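Local coordinates for PA0821 (Pseudomonas aeruginosa, PDB 7DRG), which probably acts as the immunity protein (antitoxin) that neutralises a type VI secretion effector carrying a VRR-NUC nuclease domain, at residues B[163-166]-B[167-171]; B[228-231]-B[232-236]; B[236-239]-B[240-243]. All coordinates share one frame; numbering follows the deposited sequence.

Interaction 1: B[163-166]-B[167-171]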
ATOM      1  N   LEU B 163      -8.616  16.085 -23.151  1.00 18.09           N
ATOM      2  CA  LEU B 163      -8.643  17.475 -22.725  1.00 16.36           C
ATOM      3  C   LEU B 163      -9.728  18.259 -23.462  1.00 17.95           C
ATOM      4  O   LEU B 163     -10.488  19.011 -22.841  1.00 18.49           O
ATOM      5  CB  LEU B 163      -7.259  18.085 -22.959  1.00 17.83           C
ATOM      6  CG  LEU B 163      -7.085  19.582 -22.752  1.00 21.22           C
ATOM      7  CD1 LEU B 163      -7.437  19.961 -21.333  1.00 23.24           C
ATOM      8  CD2 LEU B 163      -5.640  19.962 -23.088  1.00 22.03           C
ATOM      9  N   GLN B 164      -9.833  18.072 -24.782  1.00 16.87           N
ATOM     10  CA  GLN B 164     -10.877  18.741 -25.550  1.00 18.50           C
ATOM     11  C   GLN B 164     -12.269  18.344 -25.067  1.00 19.94           C
ATOM     12  O   GLN B 164     -13.165  19.189 -24.970  1.00 17.84           O
ATOM     13  CB  GLN B 164     -10.718  18.421 -27.037  1.00 20.23           C
ATOM     14  CG  GLN B 164     -11.643  19.226 -27.931  1.00 22.62           C
ATOM     15  CD  GLN B 164     -11.233  20.684 -28.019  1.00 25.02           C
ATOM     16  OE1 GLN B 164     -10.157  21.009 -28.534  1.00 26.72           O
ATOM     17  NE2 GLN B 164     -12.075  21.571 -27.499  1.00 29.91           N
ATOM     18  N   LEU B 165     -12.469  17.062 -24.759  1.00 18.17           N
ATOM     19  CA  LEU B 165     -13.762  16.625 -24.233  1.00 18.11           C
ATOM     20  C   LEU B 165     -14.074  17.315 -22.914  1.00 17.37           C
ATOM     21  O   LEU B 165     -15.195  17.788 -22.698  1.00 17.05           O
ATOM     22  CB  LEU B 165     -13.787  15.103 -24.046  1.00 17.47           C
ATOM     23  CG  LEU B 165     -13.689  14.201 -25.270  1.00 21.54           C
ATOM     24  CD1 LEU B 165     -13.692  12.741 -24.819  1.00 23.52           C
ATOM     25  CD2 LEU B 165     -14.827  14.474 -26.252  1.00 24.92           C
ATOM     26  N   PHE B 166     -13.093  17.362 -22.003  1.00 14.99           N
ATOM     27  CA  PHE B 166     -13.345  17.937 -20.685  1.00 14.95           C
ATOM     28  C   PHE B 166     -13.761  19.399 -20.795  1.00 18.23           C
ATOM     29  O   PHE B 166     -14.715  19.834 -20.134  1.00 17.24           O
ATOM     30  CB  PHE B 166     -12.106  17.775 -19.795  1.00 17.30           C
ATOM     31  CG  PHE B 166     -12.370  18.032 -18.342  1.00 15.53           C
ATOM     32  CD1 PHE B 166     -12.891  17.032 -17.538  1.00 15.67           C
ATOM     33  CD2 PHE B 166     -12.099  19.268 -17.776  1.00 19.09           C
ATOM     34  CE1 PHE B 166     -13.142  17.270 -16.198  1.00 15.31           C
ATOM     35  CE2 PHE B 166     -12.346  19.506 -16.441  1.00 19.80           C
ATOM     36  CZ  PHE B 166     -12.865  18.500 -15.649  1.00 17.98           C
ATOM     37  N   ILE B 167     -13.078  20.166 -21.645  1.00 17.39           N
ATOM     38  CA  ILE B 167     -13.445  21.565 -21.838  1.00 20.98           C
ATOM     39  C   ILE B 167     -14.800  21.677 -22.531  1.00 18.43           C
ATOM     40  O   ILE B 167     -15.644  22.488 -22.138  1.00 19.28           O
ATOM     41  CB  ILE B 167     -12.346  22.298 -22.625  1.00 19.72           C
ATOM     42  CG1 ILE B 167     -10.982  22.135 -21.946  1.00 24.31           C
ATOM     43  CG2 ILE B 167     -12.717  23.764 -22.795  1.00 19.55           C
ATOM     44  CD1 ILE B 167     -10.971  22.491 -20.486  1.00 26.99           C
ATOM     45  N   ASP B 168     -15.021  20.884 -23.584  1.00 17.01           N
ATOM     46  CA  ASP B 168     -16.297  20.931 -24.294  1.00 15.95           C
ATOM     47  C   ASP B 168     -17.453  20.595 -23.366  1.00 18.02           C
ATOM     48  O   ASP B 168     -18.510  21.237 -23.423  1.00 17.61           O
ATOM     49  CB  ASP B 168     -16.288  19.969 -25.482  1.00 16.68           C
ATOM     50  CG  ASP B 168     -15.485  20.503 -26.668  1.00 20.75           C
ATOM     51  OD1 ASP B 168     -14.981  21.635 -26.588  1.00 22.84           O
ATOM     52  OD2 ASP B 168     -15.347  19.778 -27.678  1.00 22.53           O
ATOM     53  N   PHE B 169     -17.269  19.594 -22.498  1.00 16.84           N
ATOM     54  CA  PHE B 169     -18.349  19.205 -21.593  1.00 16.37           C
ATOM     55  C   PHE B 169     -18.592  20.284 -20.546  1.00 15.63           C
ATOM     56  O   PHE B 169     -19.743  20.579 -20.201  1.00 19.07           O
ATOM     57  CB  PHE B 169     -18.027  17.876 -20.883  1.00 14.52           C
ATOM     58  CG  PHE B 169     -17.912  16.672 -21.789  1.00 16.58           C
ATOM     59  CD1 PHE B 169     -18.100  16.756 -23.156  1.00 17.47           C
ATOM     60  CD2 PHE B 169     -17.622  15.426 -21.235  1.00 15.39           C
ATOM     61  CE1 PHE B 169     -17.983  15.642 -23.962  1.00 16.09           C
ATOM     62  CE2 PHE B 169     -17.505  14.305 -22.036  1.00 19.48           C
ATOM     63  CZ  PHE B 169     -17.692  14.405 -23.394  1.00 20.04           C
ATOM     64  N   ALA B 170     -17.516  20.868 -20.014  1.00 17.01           N
ATOM     65  CA  ALA B 170     -17.666  21.948 -19.046  1.00 17.51           C
ATOM     66  C   ALA B 170     -18.439  23.104 -19.654  1.00 21.37           C
ATOM     67  O   ALA B 170     -19.305  23.703 -19.003  1.00 20.08           O
ATOM     68  CB  ALA B 170     -16.292  22.420 -18.574  1.00 20.93           C
ATOM     69  N   ARG B 171     -18.134  23.420 -20.910  1.00 19.67           N
ATOM     70  CA  ARG B 171     -18.782  24.527 -21.598  1.00 20.54           C
ATOM     71  C   ARG B 171     -20.292  24.321 -21.696  1.00 23.60           C
ATOM     72  O   ARG B 171     -21.064  25.274 -21.525  1.00 25.68           O
ATOM     73  CB  ARG B 171     -18.149  24.679 -22.979  1.00 28.63           C
ATOM     74  CG  ARG B 171     -18.494  25.932 -23.729  1.00 33.71           C
ATOM     75  CD  ARG B 171     -17.274  26.387 -24.517  1.00 23.65           C
ATOM     76  NE  ARG B 171     -16.583  25.275 -25.176  1.00 22.34           N
ATOM     77  CZ  ARG B 171     -15.296  25.296 -25.506  1.00 23.74           C
ATOM     78  NH1 ARG B 171     -14.558  26.365 -25.226  1.00 26.29           N
ATOM     79  NH2 ARG B 171     -14.738  24.249 -26.107  1.00 25.28           N
TER
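Asp168 OD1 is gripped by two donors reaching it along one side of the helix. From the turn before, Gln164 NE2 donates to OD1 at 3.0 Å, the acceptor lying close to the amide plane while the donor sits well above the carboxylate plane. From the turn after, Arg171 NH2 forms a salt bridge to the same OD1 at 2.7 Å, with the oxygen at the edge of the guanidinium. The glutamine reaches the carboxylate because its chain bends at chi2 (72°). The second carboxylate oxygen lies close to the Glu64 carboxylate, and the paired arginine probably offsets that like charge, with Glu360 as its other acidic partner. On another side of the helix, Leu165 and Phe169 run side by side. Leu165 CB makes a CH-pi contact over the ring face, 4.3 Å from the centroid of the Phe169 ring, and Leu165 O also lies above the ring while accepting from Phe169 N at 2.8 Å. Ile167 CG1 packs 4.2 Å from Leu163 CD1. The i to i+4 backbone bonds continue through Ala170 N to Phe166 O. Within the fold, Leu165 and Phe169 face helix 52-69, whereas Leu163, Phe166, Ile167 and Ala170 cover strands 233-237 and 267-272, so helix 161-173 packs on helix 52-69 with one side and on the two strands with an adjacent one.

Interaction 2: B[228-231]-B[232-236]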
ATOM      1  N   LYS B 228     -13.337  19.115  -3.708  1.00 16.88           N
ATOM      2  CA  LYS B 228     -12.777  17.896  -3.141  1.00 17.83           C
ATOM      3  C   LYS B 228     -11.269  17.834  -3.326  1.00 20.12           C
ATOM      4  O   LYS B 228     -10.529  17.513  -2.387  1.00 19.30           O
ATOM      5  CB  LYS B 228     -13.437  16.682  -3.794  1.00 20.41           C
ATOM      6  CG  LYS B 228     -12.880  15.337  -3.343  1.00 22.74           C
ATOM      7  CD  LYS B 228     -13.292  14.279  -4.353  1.00 24.65           C
ATOM      8  CE  LYS B 228     -12.623  12.946  -4.097  1.00 29.13           C
ATOM      9  NZ  LYS B 228     -12.952  11.980  -5.188  1.00 27.50           N
ATOM     10  N   THR B 229     -10.794  18.117  -4.534  1.00 20.50           N
ATOM     11  CA  THR B 229      -9.397  17.872  -4.848  1.00 20.21           C
ATOM     12  C   THR B 229      -9.020  18.634  -6.105  1.00 20.51           C
ATOM     13  O   THR B 229      -9.872  18.980  -6.930  1.00 19.98           O
ATOM     14  CB  THR B 229      -9.120  16.376  -5.053  1.00 22.07           C
ATOM     15  OG1 THR B 229      -7.716  16.171  -5.252  1.00 19.48           O
ATOM     16  CG2 THR B 229      -9.867  15.861  -6.283  1.00 23.83           C
ATOM     17  N   VAL B 230      -7.725  18.888  -6.229  1.00 20.14           N
ATOM     18  CA  VAL B 230      -7.140  19.267  -7.504  1.00 19.00           C
ATOM     19  C   VAL B 230      -6.626  18.003  -8.184  1.00 20.63           C
ATOM     20  O   VAL B 230      -6.408  16.968  -7.547  1.00 19.44           O
ATOM     21  CB  VAL B 230      -6.015  20.309  -7.324  1.00 21.26           C
ATOM     22  CG1 VAL B 230      -6.473  21.437  -6.411  1.00 22.52           C
ATOM     23  CG2 VAL B 230      -4.751  19.647  -6.766  1.00 19.86           C
ATOM     24  N   SER B 231      -6.448  18.073  -9.496  1.00 18.22           N
ATOM     25  CA  SER B 231      -5.780  17.004 -10.229  1.00 18.47           C
ATOM     26  C   SER B 231      -5.170  17.630 -11.472  1.00 18.92           C
ATOM     27  O   SER B 231      -4.901  18.835 -11.493  1.00 19.62           O
ATOM     28  CB  SER B 231      -6.751  15.853 -10.545  1.00 20.05           C
ATOM     29  OG  SER B 231      -6.014  14.699 -10.930  1.00 19.02           O
ATOM     30  N   TRP B 232      -4.934  16.818 -12.506  1.00 16.98           N
ATOM     31  CA  TRP B 232      -4.372  17.359 -13.744  1.00 17.68           C
ATOM     32  C   TRP B 232      -5.244  18.482 -14.292  1.00 16.26           C
ATOM     33  O   TRP B 232      -4.743  19.542 -14.687  1.00 18.10           O
ATOM     34  CB  TRP B 232      -4.206  16.248 -14.785  1.00 18.55           C
ATOM     35  CG  TRP B 232      -3.590  16.740 -16.065  1.00 17.77           C
ATOM     36  CD1 TRP B 232      -2.466  17.512 -16.192  1.00 18.61           C
ATOM     37  CD2 TRP B 232      -4.060  16.497 -17.399  1.00 16.86           C
ATOM     38  NE1 TRP B 232      -2.214  17.767 -17.519  1.00 19.53           N
ATOM     39  CE2 TRP B 232      -3.173  17.155 -18.282  1.00 17.79           C
ATOM     40  CE3 TRP B 232      -5.134  15.782 -17.931  1.00 19.92           C
ATOM     41  CZ2 TRP B 232      -3.330  17.112 -19.668  1.00 20.18           C
ATOM     42  CZ3 TRP B 232      -5.295  15.747 -19.307  1.00 20.05           C
ATOM     43  CH2 TRP B 232      -4.407  16.408 -20.160  1.00 19.99           C
ATOM     44  N   LEU B 233      -6.556  18.269 -14.318  1.00 16.90           N
ATOM     45  CA  LEU B 233      -7.504  19.323 -14.635  1.00 17.81           C
ATOM     46  C   LEU B 233      -8.343  19.586 -13.393  1.00 17.08           C
ATOM     47  O   LEU B 233      -8.736  18.646 -12.695  1.00 17.22           O
ATOM     48  CB  LEU B 233      -8.396  18.938 -15.814  1.00 17.16           C
ATOM     49  CG  LEU B 233      -7.694  18.378 -17.053  1.00 18.19           C
ATOM     50  CD1 LEU B 233      -8.701  18.127 -18.168  1.00 16.72           C
ATOM     51  CD2 LEU B 233      -6.595  19.332 -17.533  1.00 19.42           C
ATOM     52  N   THR B 234      -8.578  20.860 -13.100  1.00 17.28           N
ATOM     53  CA  THR B 234      -9.389  21.278 -11.967  1.00 16.74           C
ATOM     54  C   THR B 234     -10.389  22.310 -12.454  1.00 18.06           C
ATOM     55  O   THR B 234      -9.994  23.291 -13.085  1.00 20.23           O
ATOM     56  CB  THR B 234      -8.515  21.861 -10.856  1.00 18.34           C
ATOM     57  OG1 THR B 234      -7.476  20.924 -10.543  1.00 18.85           O
ATOM     58  CG2 THR B 234      -9.347  22.102  -9.599  1.00 22.21           C
ATOM     59  N   LEU B 235     -11.675  22.092 -12.172  1.00 16.42           N
ATOM     60  CA  LEU B 235     -12.738  22.982 -12.633  1.00 18.22           C
ATOM     61  C   LEU B 235     -13.319  23.746 -11.450  1.00 19.39           C
ATOM     62  O   LEU B 235     -13.746  23.139 -10.463  1.00 22.06           O
ATOM     63  CB  LEU B 235     -13.841  22.201 -13.361  1.00 17.73           C
ATOM     64  CG  LEU B 235     -14.956  23.053 -13.991  1.00 19.61           C
ATOM     65  CD1 LEU B 235     -15.519  22.343 -15.184  1.00 21.21           C
ATOM     66  CD2 LEU B 235     -16.083  23.321 -12.999  1.00 20.14           C
ATOM     67  N   LEU B 236     -13.368  25.072 -11.570  1.00 21.31           N
ATOM     68  CA  LEU B 236     -14.005  25.940 -10.590  1.00 18.13           C
ATOM     69  C   LEU B 236     -15.085  26.750 -11.286  1.00 23.05           C
ATOM     70  O   LEU B 236     -14.807  27.388 -12.303  1.00 24.38           O
ATOM     71  CB  LEU B 236     -13.003  26.906  -9.958  1.00 22.78           C
ATOM     72  CG  LEU B 236     -11.691  26.349  -9.408  1.00 21.72           C
ATOM     73  CD1 LEU B 236     -10.845  27.494  -8.883  1.00 25.22           C
ATOM     74  CD2 LEU B 236     -11.939  25.322  -8.312  1.00 25.11           C
TER
HETATM   75  O   HOH W   1      -5.449  21.347 -12.412  1.00 20.32           O
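One face of the Trp232 indole, which follows directly on Ser231, carries Leu233 CD2, 3.8 Å above the plane and shifted toward the rim. At the ring edge NE1 donates to Gly273 O. The side chains of Pro276 and Tyr290 also pack on Trp232, and Tyr290 touches Ser231 as well. CB leaves the backbone away from residues 228-231, and with CG anti to the backbone N (chi1 -178°) the ring is carried on toward Gly273 and Tyr290. The polar centre of the turn is the hydroxyl of Thr234. Ser231 N donates to Thr234 OG1 at 3.2 Å with an angle of 164°, a long but straight bond that ties the approaching chain to the side chain three residues on. A chi1 of -53° places OG1 beside the threonine's own backbone N, where it faces Ser231 and lies 3.6 Å from Val230 CB. Here the chain enters strand 233-237 through a classic beta bulge: Trp232 and Leu233 both stand opposite Ala180 of strand 177-180, and Trp232 also bonds through its backbone to Ala272 on the other neighbouring strand. A water bridges the same turn, hydrogen-bonded to Ser231 O at 2.7 Å and to Thr234 OG1 at 2.8 Å. The hydroxyl is therefore held by both a backbone amide and a water. Upstream, Thr229 OG1 donates to Val230 O at 2.8 Å and is also bonded to Arg330 NH2, while Ser231 OG has a weak bond to Ala180 O. Val230 and Thr234 both lean on Leu293 of helix 288-297.

Interaction 3: B[236-239]-B[240-243]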
ATOM      1  N   LEU B 236     -13.368  25.072 -11.570  1.00 21.31           N
ATOM      2  CA  LEU B 236     -14.005  25.940 -10.590  1.00 18.13           C
ATOM      3  C   LEU B 236     -15.085  26.750 -11.286  1.00 23.05           C
ATOM      4  O   LEU B 236     -14.807  27.388 -12.303  1.00 24.38           O
ATOM      5  CB  LEU B 236     -13.003  26.906  -9.958  1.00 22.78           C
ATOM      6  CG  LEU B 236     -11.691  26.349  -9.408  1.00 21.72           C
ATOM      7  CD1 LEU B 236     -10.845  27.494  -8.883  1.00 25.22           C
ATOM      8  CD2 LEU B 236     -11.939  25.322  -8.312  1.00 25.11           C
ATOM      9  N   ASN B 237     -16.299  26.743 -10.738  1.00 22.17           N
ATOM     10  CA  ASN B 237     -17.280  27.693 -11.246  1.00 21.56           C
ATOM     11  C   ASN B 237     -16.920  29.097 -10.757  1.00 22.80           C
ATOM     12  O   ASN B 237     -16.006  29.288  -9.953  1.00 26.34           O
ATOM     13  CB  ASN B 237     -18.708  27.288 -10.852  1.00 22.29           C
ATOM     14  CG  ASN B 237     -18.978  27.388  -9.357  1.00 26.04           C
ATOM     15  OD1 ASN B 237     -18.064  27.499  -8.537  1.00 26.57           O
ATOM     16  ND2 ASN B 237     -20.261  27.331  -8.996  1.00 26.57           N
ATOM     17  N   ASN B 238     -17.623  30.103 -11.285  1.00 26.48           N
ATOM     18  CA  ASN B 238     -17.229  31.472 -10.973  1.00 30.58           C
ATOM     19  C   ASN B 238     -17.302  31.761  -9.479  1.00 23.76           C
ATOM     20  O   ASN B 238     -16.476  32.518  -8.958  1.00 28.62           O
ATOM     21  CB  ASN B 238     -18.082  32.468 -11.757  1.00 25.23           C
ATOM     22  CG  ASN B 238     -17.567  32.685 -13.172  1.00 33.81           C
ATOM     23  OD1 ASN B 238     -16.402  32.415 -13.469  1.00 38.43           O
ATOM     24  ND2 ASN B 238     -18.428  33.190 -14.047  1.00 41.48           N
ATOM     25  N   GLU B 239     -18.250  31.153  -8.763  1.00 29.07           N
ATOM     26  CA  GLU B 239     -18.324  31.408  -7.328  1.00 25.85           C
ATOM     27  C   GLU B 239     -17.103  30.847  -6.602  1.00 33.34           C
ATOM     28  O   GLU B 239     -16.521  31.517  -5.742  1.00 32.95           O
ATOM     29  CB  GLU B 239     -19.612  30.842  -6.735  1.00 34.52           C
ATOM     30  CG  GLU B 239     -19.655  31.040  -5.228  1.00 45.55           C
ATOM     31  CD  GLU B 239     -21.024  30.835  -4.622  1.00 52.42           C
ATOM     32  OE1 GLU B 239     -21.849  30.118  -5.228  1.00 53.43           O
ATOM     33  OE2 GLU B 239     -21.267  31.396  -3.531  1.00 52.88           O
ATOM     34  N   ARG B 240     -16.704  29.613  -6.923  1.00 26.37           N
ATOM     35  CA  ARG B 240     -15.498  29.054  -6.315  1.00 25.35           C
ATOM     36  C   ARG B 240     -14.260  29.826  -6.743  1.00 26.41           C
ATOM     37  O   ARG B 240     -13.330  30.017  -5.949  1.00 30.89           O
ATOM     38  CB  ARG B 240     -15.362  27.581  -6.684  1.00 28.78           C
ATOM     39  CG  ARG B 240     -16.314  26.697  -5.915  1.00 27.59           C
ATOM     40  CD  ARG B 240     -16.432  25.297  -6.513  1.00 23.49           C
ATOM     41  NE  ARG B 240     -17.170  24.441  -5.600  1.00 25.56           N
ATOM     42  CZ  ARG B 240     -18.493  24.417  -5.500  1.00 22.57           C
ATOM     43  NH1 ARG B 240     -19.242  25.188  -6.288  1.00 23.74           N
ATOM     44  NH2 ARG B 240     -19.062  23.611  -4.620  1.00 24.37           N
ATOM     45  N   LEU B 241     -14.226  30.269  -8.001  1.00 30.95           N
ATOM     46  CA  LEU B 241     -13.102  31.065  -8.481  1.00 29.04           C
ATOM     47  C   LEU B 241     -12.959  32.356  -7.684  1.00 28.65           C
ATOM     48  O   LEU B 241     -11.846  32.744  -7.309  1.00 33.44           O
ATOM     49  CB  LEU B 241     -13.277  31.359  -9.969  1.00 32.70           C
ATOM     50  CG  LEU B 241     -12.213  32.220 -10.644  1.00 29.28           C
ATOM     51  CD1 LEU B 241     -10.836  31.589 -10.515  1.00 31.67           C
ATOM     52  CD2 LEU B 241     -12.577  32.431 -12.101  1.00 30.73           C
ATOM     53  N   ALA B 242     -14.080  33.018  -7.387  1.00 31.21           N
ATOM     54  CA  ALA B 242     -14.031  34.235  -6.581  1.00 36.73           C
ATOM     55  C   ALA B 242     -13.581  33.940  -5.153  1.00 39.43           C
ATOM     56  O   ALA B 242     -12.786  34.696  -4.581  1.00 40.25           O
ATOM     57  CB  ALA B 242     -15.399  34.920  -6.588  1.00 33.14           C
ATOM     58  N   LEU B 243     -14.072  32.845  -4.563  1.00 34.89           N
ATOM     59  CA  LEU B 243     -13.642  32.474  -3.220  1.00 35.32           C
ATOM     60  C   LEU B 243     -12.160  32.125  -3.166  1.00 36.76           C
ATOM     61  O   LEU B 243     -11.547  32.248  -2.102  1.00 37.55           O
ATOM     62  CB  LEU B 243     -14.476  31.299  -2.700  1.00 36.36           C
ATOM     63  CG  LEU B 243     -15.903  31.628  -2.258  1.00 42.26           C
ATOM     64  CD1 LEU B 243     -16.727  30.361  -2.114  1.00 42.52           C
ATOM     65  CD2 LEU B 243     -15.893  32.402  -0.946  1.00 42.78           C
TER
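Asn237 OD1 takes the backbone amide of Arg240 at 3.0 Å, an N-cap bond at the start of helix 238-243. The N-H points almost straight at the oxygen (162°) but arrives from above the carbonyl plane. Placing CG between the backbone N and the carbonyl carbon (chi1 68°) folds the amide back over the first turn. The extended Arg240 side chain passes obliquely across the amide: its CG lies 3.3 Å from Asn237 OD1, and at the far end NH1 adds a weak bond to that oxygen at 3.4 Å, with the amide and guanidinium planes about 48° apart. The firmer partner of the arginine is Arg226 O, which accepts from NE, so the guanidinium links the helix start to the loop that leads into strand 233-237. Farther along, the backbone acceptors are taken in turn: Leu241 N donates to Asn237 O at 2.8 Å, Ala242 N to Asn238 O at 2.9 Å and Leu243 N to Glu239 O at 3.0 Å. Asn237 thus serves the helix twice, by side chain and by carbonyl. Leu236, just before the cap, meets Leu241 CD1 through its own CD1 at 4.4 Å, an N' to N4 pairing that fits a hydrophobic staple, and Leu236 also packs on Ile227. Cap and staple are consistent with a defined switch from strand to helix. The Glu239 carboxylate, in the first turn, would be expected to interact favourably with the positive end of the helix dipole, and the capped amide of Arg240 is satisfied by a neutral group that brings no charge of its own.

From the N terminus, interaction 1 comes first, wholly within helix 161-173; the chain then forms strand 177-180 and travels on to interaction 2, where residues 228-231 turn into strand 233-237. Interaction 3 follows directly, sharing Leu236 and carrying that strand into helix 238-243. Each contact is local, so none closes a long loop, and they run in series without nesting or crossing. The tie between distant parts of the chain is the packing of helix 161-173 on strand 233-237: Leu163 and Phe166 of interaction 1 touch Leu233, and Ala170 CB lies 3.5 Å from Leu235 CD1 of interaction 2. Interactions 1 and 3 do not touch, their nearest atoms being about 7 Å apart.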